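Local coordinates for nicotinate phosphoribosyltransferase (Vibrio cholerae, PDB 4HL7), which probably catalyses the ATP-driven synthesis of nicotinate ribonucleotide from nicotinate and phosphoribosyl diphosphate, the entry of nicotinate into NAD biosynthesis, at residues A[122-125]-A[126-129]; A[232-235]-A[236-240]. One frame throughout, in Å; residues are numbered along the deposited sequence.

Contact 1 (A[122-125]-A[126-129]); sequences RGSW and RDTI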
loop_
_atom_site.group_PDB
_atom_site.type_symbol
_atom_site.label_atom_id
_atom_site.label_comp_id
_atom_site.label_asym_id
_atom_site.label_seq_id
_atom_site.Cartn_x
_atom_site.Cartn_y
_atom_site.Cartn_z
ATOM N N ARG A 122 13.365 -7.356 10.416
ATOM C CA ARG A 122 13.333 -7.080 11.859
ATOM C C ARG A 122 14.219 -5.871 12.203
ATOM O O ARG A 122 15.352 -5.809 11.722
ATOM C CB ARG A 122 13.976 -8.255 12.648
ATOM C CG ARG A 122 13.282 -9.619 12.533
ATOM C CD ARG A 122 13.981 -10.616 13.442
ATOM N NE ARG A 122 13.261 -11.895 13.662
ATOM C CZ ARG A 122 13.062 -12.829 12.729
ATOM N NH1 ARG A 122 13.481 -12.629 11.486
ATOM N NH2 ARG A 122 12.421 -13.958 13.035
ATOM N N GLY A 123 13.762 -4.999 13.116
ATOM C CA GLY A 123 14.609 -3.880 13.582
ATOM C C GLY A 123 13.733 -2.835 14.193
ATOM O O GLY A 123 12.549 -3.099 14.520
ATOM N N SER A 124 14.269 -1.623 14.349
ATOM C CA SER A 124 13.377 -0.541 14.773
ATOM C C SER A 124 12.335 -0.286 13.707
ATOM O O SER A 124 12.573 -0.435 12.504
ATOM C CB SER A 124 14.125 0.765 15.093
ATOM O OG SER A 124 14.610 1.397 13.947
ATOM N N TRP A 125 11.182 0.141 14.135
ATOM C CA TRP A 125 10.113 0.510 13.210
ATOM C C TRP A 125 10.562 1.640 12.315
ATOM O O TRP A 125 10.381 1.573 11.090
ATOM C CB TRP A 125 8.887 0.874 14.058
ATOM C CG TRP A 125 7.593 0.859 13.323
ATOM C CD1 TRP A 125 7.309 0.382 12.026
ATOM C CD2 TRP A 125 6.311 1.284 13.872
ATOM N NE1 TRP A 125 5.927 0.516 11.761
ATOM C CE2 TRP A 125 5.299 1.034 12.836
ATOM C CE3 TRP A 125 5.916 1.825 15.087
ATOM C CZ2 TRP A 125 3.956 1.361 13.030
ATOM C CZ3 TRP A 125 4.534 2.120 15.286
ATOM C CH2 TRP A 125 3.599 1.903 14.277
ATOM N N ARG A 126 11.251 2.659 12.883
ATOM C CA ARG A 126 11.716 3.771 12.043
ATOM C C ARG A 126 12.739 3.302 10.957
ATOM O O ARG A 126 12.712 3.766 9.856
ATOM C CB ARG A 126 12.364 4.832 12.907
ATOM C CG ARG A 126 12.809 6.103 12.144
ATOM C CD ARG A 126 14.014 6.721 12.873
ATOM N NE ARG A 126 14.388 8.011 12.294
ATOM C CZ ARG A 126 15.393 8.218 11.463
ATOM N NH1 ARG A 126 16.241 7.245 11.132
ATOM N NH2 ARG A 126 15.573 9.442 11.007
ATOM N N ASP A 127 13.607 2.388 11.294
ATOM C CA ASP A 127 14.668 1.983 10.395
ATOM C C ASP A 127 14.289 0.898 9.383
ATOM O O ASP A 127 15.041 0.670 8.391
ATOM C CB ASP A 127 15.866 1.618 11.181
ATOM C CG ASP A 127 16.426 2.868 11.952
ATOM O OD1 ASP A 127 17.241 2.669 12.784
ATOM O OD2 ASP A 127 15.958 4.010 11.707
ATOM N N THR A 128 13.134 0.288 9.601
ATOM C CA THR A 128 12.695 -0.842 8.723
ATOM C C THR A 128 11.448 -0.506 7.910
ATOM O O THR A 128 11.111 -1.258 6.983
ATOM C CB THR A 128 12.486 -2.167 9.468
ATOM O OG1 THR A 128 11.454 -2.049 10.452
ATOM C CG2 THR A 128 13.819 -2.688 10.121
ATOM N N ILE A 129 10.756 0.574 8.287
ATOM C CA ILE A 129 9.463 0.861 7.635
ATOM C C ILE A 129 9.609 1.085 6.109
ATOM O O ILE A 129 8.719 0.752 5.343
ATOM C CB ILE A 129 8.673 2.013 8.309
ATOM C CG1 ILE A 129 7.298 2.173 7.600
ATOM C CG2 ILE A 129 9.426 3.307 8.226
ATOM C CD1 ILE A 129 6.259 2.834 8.419
#
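Ser124, at the N-cap position of the short helix 125-128, accepts from Asp127 N through its hydroxyl, where the chain turns a corner at Gly123 after strand 116-122 of the antiparallel sheet. The capping bond runs from Asp127 N to Ser124 OG over 3.0 Å, with an N-H...O angle of 145°. A chi1 of 72° sets the hydroxyl between the serine's own backbone N and carbonyl carbon, from where it leans over the first turn and takes an N-H that otherwise has only a weak bond, to Ser124 O.

A second group of bonds gathers on backbone carbonyls. Ser124 O takes its shortest bond, 2.8 Å, from Thr128 OG1, which comes from above the carbonyl plane, 38° out of it; the amides of Asp127 and Thr128 add only weak bonds to the same oxygen. Trp125 O receives Ile129 N at 3.0 Å, a bond four residues along the chain.

Apolar packing fills the inner side. Thr128 CG2 lies 3.7 Å from Gly123 CA, inside the corner, and the Thr128 side chain also touches Val39 and Tyr41 of strand 38-46. Trp125 and Ile129 both turn to helix 21-33 and pack together, Ile129 CD1 4.1 Å from Trp125 NE1, whose polar partner is Glu233.

The charged residues Arg126 and Asp127 are partly exposed. A salt bridge joins these neighbours in sequence: Arg126 NH1 meets Asp127 OD2 at 3.3 Å, the carboxylate oxygen lying at the edge of the guanidinium group, in its plane. The extended Arg126 is also hydrogen-bonded through NE to His31 ND1 of helix 21-33.

Contact 2 (A[232-235]-A[236-240]); sequences HEWF and MGHQA
His232 O accepts Met236 N at 2.9 Å and Glu233 O accepts Gly237 N at 2.8 Å, two regular alpha-helical bonds, after which helix 232-241 kinks and the amides of Gln239 and Ala240 bond three residues back instead of four. Just before the kink an imidazole reinforces a weak backbone bond. Trp234 O has only a weak bond from His238 N, at 3.4 Å, but a strong one from the imidazole of the same residue: ND1 donates over 2.8 Å, almost straight at 175°, with the oxygen in the ring plane.

With chi1 at -78°, CG of His238 lies anti to its own carbonyl carbon, and the ring folds back along the helix to reach this oxygen. The same placement brings the ring edge over Trp234 in an edge-to-face stack. CE1 stands 3.5 Å above the six-membered ring of Trp234, over its centre, and the two planes meet at 71°. Further out, NE2 is hydrogen-bonded to Tyr34, so both imidazole nitrogens are engaged and the ring's rotation is fixed.

His232, predicted to become phosphorylated by autocatalysis but unmodified here, bonds Asp269 through NE2, while its CB packs at 3.8 Å against SE of the selenomethionine Met236. A water occupies the Phe235 carbonyl that the kink leaves without its usual amide, donating to Phe235 O at 2.9 Å and accepting from Gln239 NE2; Gln239 OE1 is hydrogen-bonded to Ala386 N.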
loop_
_atom_site.group_PDB
_atom_site.type_symbol
_atom_site.label_atom_id
_atom_site.label_comp_id
_atom_site.label_asym_id
_atom_site.label_seq_id
_atom_site.Cartn_x
_atom_site.Cartn_y
_atom_site.Cartn_z
ATOM N N HIS A 232 -2.434 0.287 7.094
ATOM C CA HIS A 232 -2.953 -0.498 8.254
ATOM C C HIS A 232 -1.915 -0.670 9.366
ATOM O O HIS A 232 -2.248 -0.674 10.531
ATOM C CB HIS A 232 -3.353 -1.908 7.821
ATOM C CG HIS A 232 -4.498 -1.906 6.865
ATOM N ND1 HIS A 232 -4.324 -2.119 5.558
ATOM C CD2 HIS A 232 -5.863 -1.632 7.060
ATOM C CE1 HIS A 232 -5.536 -1.973 4.920
ATOM N NE2 HIS A 232 -6.465 -1.687 5.851
ATOM N N GLU A 233 -0.640 -0.770 8.996
ATOM C CA GLU A 233 0.405 -1.017 10.032
ATOM C C GLU A 233 0.479 0.010 11.087
ATOM O O GLU A 233 0.815 -0.318 12.195
ATOM C CB GLU A 233 1.832 -1.196 9.396
ATOM C CG GLU A 233 2.409 0.052 8.879
ATOM C CD GLU A 233 3.875 -0.123 8.416
ATOM O OE1 GLU A 233 4.796 -0.324 9.285
ATOM O OE2 GLU A 233 4.079 0.043 7.195
ATOM N N TRP A 234 0.088 1.263 10.792
ATOM C CA TRP A 234 0.078 2.280 11.838
ATOM C C TRP A 234 -0.973 1.906 12.906
ATOM O O TRP A 234 -0.735 1.903 14.130
ATOM C CB TRP A 234 -0.256 3.617 11.171
ATOM C CG TRP A 234 -0.421 4.774 12.114
ATOM C CD1 TRP A 234 -1.586 5.481 12.394
ATOM C CD2 TRP A 234 0.624 5.412 12.902
ATOM N NE1 TRP A 234 -1.324 6.540 13.260
ATOM C CE2 TRP A 234 -0.008 6.525 13.616
ATOM C CE3 TRP A 234 1.995 5.192 13.067
ATOM C CZ2 TRP A 234 0.710 7.369 14.444
ATOM C CZ3 TRP A 234 2.725 6.043 13.940
ATOM C CH2 TRP A 234 2.103 7.126 14.580
ATOM N N PHE A 235 -2.136 1.467 12.432
ATOM C CA PHE A 235 -3.216 1.075 13.402
ATOM C C PHE A 235 -2.891 -0.248 14.111
ATOM O O PHE A 235 -3.172 -0.442 15.328
ATOM C CB PHE A 235 -4.510 0.954 12.605
ATOM C CG PHE A 235 -4.899 2.265 11.971
ATOM C CD1 PHE A 235 -4.465 2.596 10.703
ATOM C CD2 PHE A 235 -5.585 3.210 12.695
ATOM C CE1 PHE A 235 -4.756 3.855 10.167
ATOM C CE2 PHE A 235 -5.854 4.482 12.156
ATOM C CZ PHE A 235 -5.449 4.781 10.884
HETATM N N MSE A 236 -2.289 -1.172 13.352
HETATM C CA MSE A 236 -1.962 -2.499 13.919
HETATM C C MSE A 236 -0.872 -2.327 14.964
HETATM O O MSE A 236 -0.961 -2.898 16.031
HETATM C CB MSE A 236 -1.413 -3.383 12.754
HETATM C CG MSE A 236 -2.585 -3.811 11.860
HETATM SE SE MSE A 236 -1.809 -4.500 10.162
HETATM C CE MSE A 236 -1.344 -6.265 10.879
ATOM N N GLY A 237 0.171 -1.523 14.662
ATOM C CA GLY A 237 1.257 -1.324 15.659
ATOM C C GLY A 237 0.703 -0.818 16.996
ATOM O O GLY A 237 1.188 -1.173 18.063
ATOM N N HIS A 238 -0.303 0.053 16.946
ATOM C CA HIS A 238 -0.919 0.545 18.204
ATOM C C HIS A 238 -1.539 -0.501 19.073
ATOM O O HIS A 238 -1.747 -0.275 20.266
ATOM C CB HIS A 238 -1.868 1.735 17.943
ATOM C CG HIS A 238 -1.112 3.033 17.724
ATOM N ND1 HIS A 238 -0.538 3.335 16.542
ATOM C CD2 HIS A 238 -0.699 4.027 18.621
ATOM C CE1 HIS A 238 0.137 4.517 16.645
ATOM N NE2 HIS A 238 0.034 4.942 17.918
ATOM N N GLN A 239 -1.830 -1.676 18.519
ATOM C CA GLN A 239 -2.313 -2.828 19.343
ATOM C C GLN A 239 -1.290 -3.327 20.343
ATOM O O GLN A 239 -1.616 -4.036 21.303
ATOM C CB GLN A 239 -2.765 -4.013 18.435
ATOM C CG GLN A 239 -3.942 -3.641 17.547
ATOM C CD GLN A 239 -4.134 -4.663 16.427
ATOM O OE1 GLN A 239 -3.559 -5.735 16.483
ATOM N NE2 GLN A 239 -4.928 -4.317 15.397
ATOM N N ALA A 240 -0.044 -3.030 20.068
ATOM C CA ALA A 240 1.054 -3.351 20.966
ATOM C C ALA A 240 1.421 -2.171 21.896
ATOM O O ALA A 240 1.942 -2.398 23.015
ATOM C CB ALA A 240 2.297 -3.768 20.163
HETATM O O HOH W 1 -5.905 -1.395 15.787
#

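Contact 1 lies partly at the surface and contact 2 is buried, yet both are local contacts within a continuous chain in which a side chain completes the backbone bonding. At 122-129 a serine hydroxyl accepts from an amide at a helix start; at 232-240 an imidazole donates to a carbonyl just before a kink. Ion pairing marks the partly exposed residues of contact 1, aromatic stacking the interior of contact 2. The two meet directly, Trp125 NE1 lying 2.8 Å from Glu233 OE1 in a probable hydrogen bond, and both pack on helix 21-33. Glu233 also forms a salt bridge with Lys23, whose NZ is hydrogen-bonded to Ile129 O, linking the N-terminal and TIM-barrel family regions.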